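PDB 4R9O: putative aldo/keto reductase from Salmonella enterica subsp. enterica serovar Typhimurium, which probably acts as an NADP-dependent oxidoreductase of the aldo/keto reductase family, folded as a TIM barrel. Local coordinates for the interface of chains A and B and the interface of chains A and C. Sequence-based numbering; all coordinates share one arbitrary frame. Chains: chain A/B/C, Putative aldo/keto reductase.

Contact 1: the interface of chains A and B. Residues chain A 221-222, 224, 227; chain B 25, 58, 131, 183, 212.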
# COMPACT_ATOMS: atom_id res chain seq x y z
N PHE A 221 -18.58 12.66 -15.18
CA PHE A 221 -19.87 12.48 -15.85
C PHE A 221 -20.17 11.03 -16.25
O PHE A 221 -21.34 10.65 -16.31
CB PHE A 221 -19.93 13.38 -17.09
CG PHE A 221 -19.90 14.85 -16.77
CD1 PHE A 221 -18.72 15.56 -16.88
CD2 PHE A 221 -21.05 15.51 -16.37
CE1 PHE A 221 -18.69 16.92 -16.59
CE2 PHE A 221 -21.02 16.86 -16.07
CZ PHE A 221 -19.84 17.56 -16.19
N ASN A 222 -19.15 10.23 -16.52
CA ASN A 222 -19.39 8.87 -17.04
C ASN A 222 -19.17 7.74 -16.04
O ASN A 222 -19.41 6.57 -16.36
CB ASN A 222 -18.51 8.61 -18.26
CG ASN A 222 -18.81 9.54 -19.40
OD1 ASN A 222 -18.07 10.49 -19.64
ND2 ASN A 222 -19.89 9.27 -20.11
N GLU A 224 -20.51 6.09 -12.88
CA GLU A 224 -21.67 6.05 -11.99
C GLU A 224 -21.27 6.20 -10.53
O GLU A 224 -22.08 6.60 -9.71
CB GLU A 224 -22.45 4.74 -12.17
CG GLU A 224 -23.82 4.77 -11.53
CD GLU A 224 -24.20 3.47 -10.87
OE1 GLU A 224 -24.47 2.49 -11.60
OE2 GLU A 224 -24.25 3.41 -9.62
N GLN A 227 -21.33 9.80 -9.16
CA GLN A 227 -22.61 10.44 -9.45
C GLN A 227 -23.25 11.13 -8.23
O GLN A 227 -23.88 12.18 -8.38
CB GLN A 227 -23.56 9.41 -10.05
CG GLN A 227 -25.01 9.81 -10.08
CD GLN A 227 -25.91 8.64 -9.73
OE1 GLN A 227 -27.12 8.79 -9.61
NE2 GLN A 227 -25.31 7.47 -9.56
N TRP B 25 -28.78 5.36 -16.09
CA TRP B 25 -28.29 6.25 -15.04
C TRP B 25 -27.99 7.65 -15.58
O TRP B 25 -28.00 8.63 -14.84
CB TRP B 25 -27.06 5.64 -14.34
CG TRP B 25 -25.72 6.04 -14.88
CD1 TRP B 25 -24.96 7.10 -14.46
CD2 TRP B 25 -24.96 5.38 -15.90
NE1 TRP B 25 -23.78 7.15 -15.17
CE2 TRP B 25 -23.76 6.10 -16.06
CE3 TRP B 25 -25.18 4.26 -16.70
CZ2 TRP B 25 -22.78 5.74 -16.99
CZ3 TRP B 25 -24.21 3.89 -17.63
CH2 TRP B 25 -23.03 4.63 -17.76
N TYR B 58 -30.54 7.89 -9.31
CA TYR B 58 -30.05 8.34 -10.63
C TYR B 58 -30.72 9.63 -11.10
O TYR B 58 -31.93 9.81 -10.95
CB TYR B 58 -30.25 7.26 -11.70
CG TYR B 58 -29.36 6.02 -11.57
CD1 TYR B 58 -28.18 6.06 -10.83
CD2 TYR B 58 -29.73 4.82 -12.16
CE1 TYR B 58 -27.37 4.92 -10.70
CE2 TYR B 58 -28.93 3.68 -12.04
CZ TYR B 58 -27.75 3.73 -11.32
OH TYR B 58 -26.99 2.58 -11.20
N HIS B 131 -27.99 -1.17 -3.35
CA HIS B 131 -27.10 -0.43 -4.25
C HIS B 131 -25.64 -0.47 -3.81
O HIS B 131 -24.73 -0.58 -4.64
CB HIS B 131 -27.58 1.03 -4.35
CG HIS B 131 -27.11 1.74 -5.59
ND1 HIS B 131 -27.77 2.82 -6.13
CD2 HIS B 131 -26.04 1.52 -6.40
CE1 HIS B 131 -27.14 3.23 -7.21
NE2 HIS B 131 -26.09 2.45 -7.40
N GLN B 183 -24.10 -6.89 -8.81
CA GLN B 183 -23.75 -5.95 -9.87
C GLN B 183 -22.43 -5.27 -9.51
O GLN B 183 -22.34 -4.57 -8.51
CB GLN B 183 -24.89 -4.93 -10.08
CG GLN B 183 -24.62 -3.94 -11.20
CD GLN B 183 -25.83 -3.10 -11.58
OE1 GLN B 183 -26.94 -3.61 -11.75
NE2 GLN B 183 -25.61 -1.79 -11.74
N TRP B 212 -20.98 -3.14 -14.50
CA TRP B 212 -21.10 -1.72 -14.81
C TRP B 212 -19.73 -1.10 -15.05
O TRP B 212 -18.69 -1.73 -14.81
CB TRP B 212 -21.90 -0.96 -13.73
CG TRP B 212 -21.36 -0.95 -12.33
CD1 TRP B 212 -21.62 -1.87 -11.35
CD2 TRP B 212 -20.52 0.05 -11.74
NE1 TRP B 212 -20.97 -1.51 -10.19
CE2 TRP B 212 -20.29 -0.34 -10.40
CE3 TRP B 212 -19.93 1.23 -12.21
CZ2 TRP B 212 -19.49 0.40 -9.53
CZ3 TRP B 212 -19.13 1.97 -11.34
CH2 TRP B 212 -18.92 1.55 -10.01

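Contact 2: the interface of chains A and C. Residues chain A 203-204, 206; chain C 140, 174.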
# COMPACT_ATOMS: atom_id res chain seq x y z
N GLN A 203 5.31 26.02 -7.73
CA GLN A 203 5.06 27.31 -7.08
C GLN A 203 6.37 27.95 -6.63
O GLN A 203 6.57 29.16 -6.77
CB GLN A 203 4.13 27.17 -5.85
CG GLN A 203 3.78 28.54 -5.27
CD GLN A 203 3.01 28.50 -3.94
OE1 GLN A 203 2.31 27.54 -3.62
NE2 GLN A 203 3.16 29.55 -3.17
N GLN A 204 7.28 27.15 -6.09
CA GLN A 204 8.55 27.69 -5.63
C GLN A 204 9.32 28.34 -6.79
O GLN A 204 9.89 29.41 -6.64
CB GLN A 204 9.41 26.60 -4.97
CG GLN A 204 10.72 27.14 -4.43
CD GLN A 204 11.58 26.06 -3.82
OE1 GLN A 204 11.07 25.06 -3.30
NE2 GLN A 204 12.90 26.26 -3.86
N ARG A 206 7.99 29.43 -9.55
CA ARG A 206 7.07 30.37 -10.22
C ARG A 206 6.81 29.90 -11.66
O ARG A 206 6.70 30.68 -12.60
CB ARG A 206 7.61 31.80 -10.17
CG ARG A 206 7.94 32.25 -8.74
CD ARG A 206 8.17 33.76 -8.63
NE ARG A 206 8.50 34.20 -7.27
CZ ARG A 206 7.60 34.46 -6.31
NH1 ARG A 206 6.31 34.31 -6.55
NH2 ARG A 206 8.01 34.86 -5.11
N ASP C 140 4.04 33.23 -0.93
CA ASP C 140 4.19 34.68 -1.02
C ASP C 140 3.34 35.39 0.03
O ASP C 140 3.76 36.41 0.59
CB ASP C 140 3.80 35.18 -2.42
CG ASP C 140 4.93 35.03 -3.43
OD1 ASP C 140 6.09 34.81 -3.00
OD2 ASP C 140 4.66 35.13 -4.64
N ARG C 174 10.92 32.04 0.28
CA ARG C 174 10.30 33.35 0.30
C ARG C 174 10.76 34.22 1.47
O ARG C 174 10.42 35.40 1.54
CB ARG C 174 8.77 33.22 0.36
CG ARG C 174 8.18 32.34 -0.74
CD ARG C 174 8.60 32.86 -2.10
NE ARG C 174 7.69 32.45 -3.17
CZ ARG C 174 8.01 31.62 -4.15
NH1 ARG C 174 9.23 31.07 -4.21
NH2 ARG C 174 7.11 31.33 -5.08
O HOH W 1 4.34 31.99 -3.76

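Contact 3: the interface of chains A and C. Residues chain A 200, 203, 257; chain C 136-140, 166, 170, 174.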
# COMPACT_ATOMS: atom_id res chain seq x y z
N ASP A 200 4.30 21.96 -5.18
CA ASP A 200 5.18 22.74 -4.28
C ASP A 200 6.38 23.28 -5.06
O ASP A 200 6.71 24.46 -4.96
CB ASP A 200 5.66 21.89 -3.10
CG ASP A 200 4.53 21.45 -2.18
OD1 ASP A 200 3.53 22.20 -2.07
OD2 ASP A 200 4.64 20.36 -1.57
N GLN A 203 5.31 26.02 -7.73
CA GLN A 203 5.06 27.31 -7.08
C GLN A 203 6.37 27.95 -6.63
O GLN A 203 6.57 29.16 -6.77
CB GLN A 203 4.13 27.17 -5.85
CG GLN A 203 3.78 28.54 -5.27
CD GLN A 203 3.01 28.50 -3.94
OE1 GLN A 203 2.31 27.54 -3.62
NE2 GLN A 203 3.16 29.55 -3.17
N PRO A 257 -2.55 27.55 -5.55
CA PRO A 257 -1.54 28.63 -5.53
C PRO A 257 -0.40 28.42 -6.54
O PRO A 257 0.40 29.33 -6.75
CB PRO A 257 -1.04 28.61 -4.09
CG PRO A 257 -1.25 27.17 -3.64
CD PRO A 257 -2.47 26.68 -4.36
N LEU C 136 -3.73 24.93 -0.19
CA LEU C 136 -3.95 26.25 -0.75
C LEU C 136 -2.90 27.24 -0.28
O LEU C 136 -3.04 28.43 -0.50
CB LEU C 136 -5.36 26.77 -0.40
CG LEU C 136 -6.51 26.07 -1.14
CD1 LEU C 136 -7.86 26.74 -0.85
CD2 LEU C 136 -6.24 26.03 -2.63
N MET C 137 -1.83 26.75 0.36
CA MET C 137 -0.82 27.66 0.88
C MET C 137 -0.10 28.42 -0.22
O MET C 137 0.59 27.84 -1.07
CB MET C 137 0.23 26.94 1.75
CG MET C 137 1.23 27.93 2.34
SD MET C 137 2.64 27.23 3.24
CE MET C 137 3.77 26.88 1.89
N ASP C 138 -0.25 29.74 -0.19
CA ASP C 138 0.50 30.64 -1.04
C ASP C 138 1.69 31.18 -0.23
O ASP C 138 1.51 31.98 0.69
CB ASP C 138 -0.39 31.78 -1.53
CG ASP C 138 0.27 32.63 -2.59
OD1 ASP C 138 1.42 33.07 -2.39
OD2 ASP C 138 -0.37 32.87 -3.62
N ALA C 139 2.89 30.73 -0.58
CA ALA C 139 4.08 31.06 0.20
C ALA C 139 4.37 32.57 0.17
O ALA C 139 4.89 33.12 1.15
CB ALA C 139 5.29 30.28 -0.32
N ASP C 140 4.04 33.23 -0.93
CA ASP C 140 4.19 34.68 -1.02
C ASP C 140 3.34 35.39 0.03
O ASP C 140 3.76 36.41 0.59
CB ASP C 140 3.80 35.18 -2.42
CG ASP C 140 4.93 35.03 -3.43
OD1 ASP C 140 6.09 34.81 -3.00
OD2 ASP C 140 4.66 35.13 -4.64
N ALA C 166 9.63 19.35 0.90
CA ALA C 166 9.31 20.20 -0.25
C ALA C 166 8.43 21.40 0.19
O ALA C 166 8.57 22.51 -0.34
CB ALA C 166 8.61 19.39 -1.33
N LEU C 170 9.71 25.32 -0.05
CA LEU C 170 8.87 26.32 -0.69
C LEU C 170 8.72 27.56 0.18
O LEU C 170 9.00 28.67 -0.28
CB LEU C 170 7.48 25.74 -1.03
CG LEU C 170 6.39 26.78 -1.37
CD1 LEU C 170 6.75 27.63 -2.58
CD2 LEU C 170 5.05 26.12 -1.58
N ARG C 174 10.92 32.04 0.28
CA ARG C 174 10.30 33.35 0.30
C ARG C 174 10.76 34.22 1.47
O ARG C 174 10.42 35.40 1.54
CB ARG C 174 8.77 33.22 0.36
CG ARG C 174 8.18 32.34 -0.74
CD ARG C 174 8.60 32.86 -2.10
NE ARG C 174 7.69 32.45 -3.17
CZ ARG C 174 8.01 31.62 -4.15
NH1 ARG C 174 9.23 31.07 -4.21
NH2 ARG C 174 7.11 31.33 -5.08
O HOH W 2 4.34 31.99 -3.76

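Contact 1: the interface of chains A and B
The aldo/keto reductase active site of chain B, with its catalytic B:Tyr58 (the probable proton donor) and B:His131, takes up the carboxylate of A:Glu224, which reaches in from the 3-10 helix 224-226 of the neighbouring barrel. CG of A:Glu224 lies anti to the backbone N (chi1 -167°) and the chain bends at the next bond, carrying the acid tip between the two catalytic groups. The phenol OH of B:Tyr58 donates to A:Glu224 OE1 at 2.6 Å, perhaps much as it would to a substrate carbonyl, arriving from above the carboxylate plane, 72° out of it. B:His131 NE2 donates to A:Glu224 OE2 at 3.0 Å; here the oxygen is met on its syn side and lies nearly in the imidazole plane, with 159° at the hydrogen. B:Trp25 flanks the stem: A:Glu224 CB sits 4.0 Å above the indole plane, toward its rim. CB of the same tryptophan covers the centre of the B:Tyr58 ring. A:Gln227, at the start of helix 227-240, crosses that phenol roughly at a right angle, its amide carbon CD 3.6 Å from B:Tyr58 CD1.

Contact 2: the interface of chains A and C
A:Arg206 and C:Arg174 meet tip to tip across the interface, their guanidinium groups stacked with planes 28° apart, and C:Asp140 supplies the acid that binds both. A:Arg206 runs extended from CG to NE and grips the carboxylate end-on: NH1 donates to C:Asp140 OD2 at 2.6 Å and NH2 to C:Asp140 OD1 at 2.8 Å. Both oxygens use their syn lone pairs, and the two flat groups are nearly coplanar, as in a classic paired salt bridge. C:Asp140 OD1 is shared, since C:Arg174 NE also reaches it at 2.9 Å, coming from above the carboxylate plane. The acid probably offsets the repulsion between the stacked cations, in which C:Arg174 NH2 lies over the centre of the A:Arg206 guanidinium. A bend at chi2 (-56°) turns C:Arg174 toward backbone carbonyls of chain A. Its NH1 takes an in-plane lone pair of A:Gln204 O at 3.0 Å, nearly straight at the hydrogen, whereas NH2 reaches A:Gln203 O at 2.8 Å from above the carbonyl plane and with a more bent N-H. Water 1 lies 2.8 Å from the atom built as A:Gln203 NE2 and also near the backbone N of C:Asp140 and C:Arg174 NH2, all donors as modelled. In the fold, C:Arg174, just beyond helix 165-172, caps the carboxy-terminal end of helix 198-205 of chain A, A:Arg206 follows that helix in a left-handed backbone conformation, and C:Asp140 lies in the first turn of helix 139-151.

Contact 3: the interface of chains A and C
Anti at chi1 (-175°) and again at chi2 (-172°), A:Gln203 stretches straight out from helix 198-205 of its aldo/keto reductase TIM barrel and brings its amide to the backbone of C:Met137 and C:Ala139, where helix 139-151 begins. C:Leu170, with CG anti to its backbone N (chi1 165°), crosses this chain at about a right angle; its CD2 methyl lies 3.9 Å from A:Gln203 CD, while CD1 also packs near the carbonyl oxygen of A:Asp200. The amide as built sets oxygen against oxygen, A:Gln203 OE1 being 3.1 Å from C:Met137 O, and nitrogen against nitrogen, with A:Gln203 NE2 2.9 Å from C:Ala139 N. Neither pair can bond in this setting. Exchanging the two amide atoms would give a donor to the carbonyl and an acceptor for the helix-start N-H, so the modelled orientation is doubtful; water 2, with N-H donors around it, also favours an oxygen at the position built as NE2. A:Pro257 lays its ring along the backbone from C:Leu136 to C:Asp138: CD is 3.9 Å from C:Leu136 CA, CB 4.0 Å from C:Asp138 CA, and CG rests against C:Met137 O. Nearer the start of helix 165-172, C:Ala166 borders A:Asp200 loosely, its carbonyl O 4.1 Å from A:Asp200 CB.

Contacts 2 and 3 are neighbouring patches of one A-C interface, with C-alpha centres about 5 Å apart and A:Gln203, C:Asp140 and C:Arg174 in common; helix 198-205 of chain A and helix 139-151 of chain C serve both, and contact 3 adds helix 165-172. Contact 1 lies about 41 Å from contact 2 and 37 Å from contact 3, so chain A uses separate surfaces for its two neighbours. The two-fold A-B interface reaches the active sites, whereas contact 2 is centred about 27 Å from A:Tyr58 and contact 3 about 22 Å from C:Tyr58. The structure alone does not show whether the deposited six-chain assembly is biological.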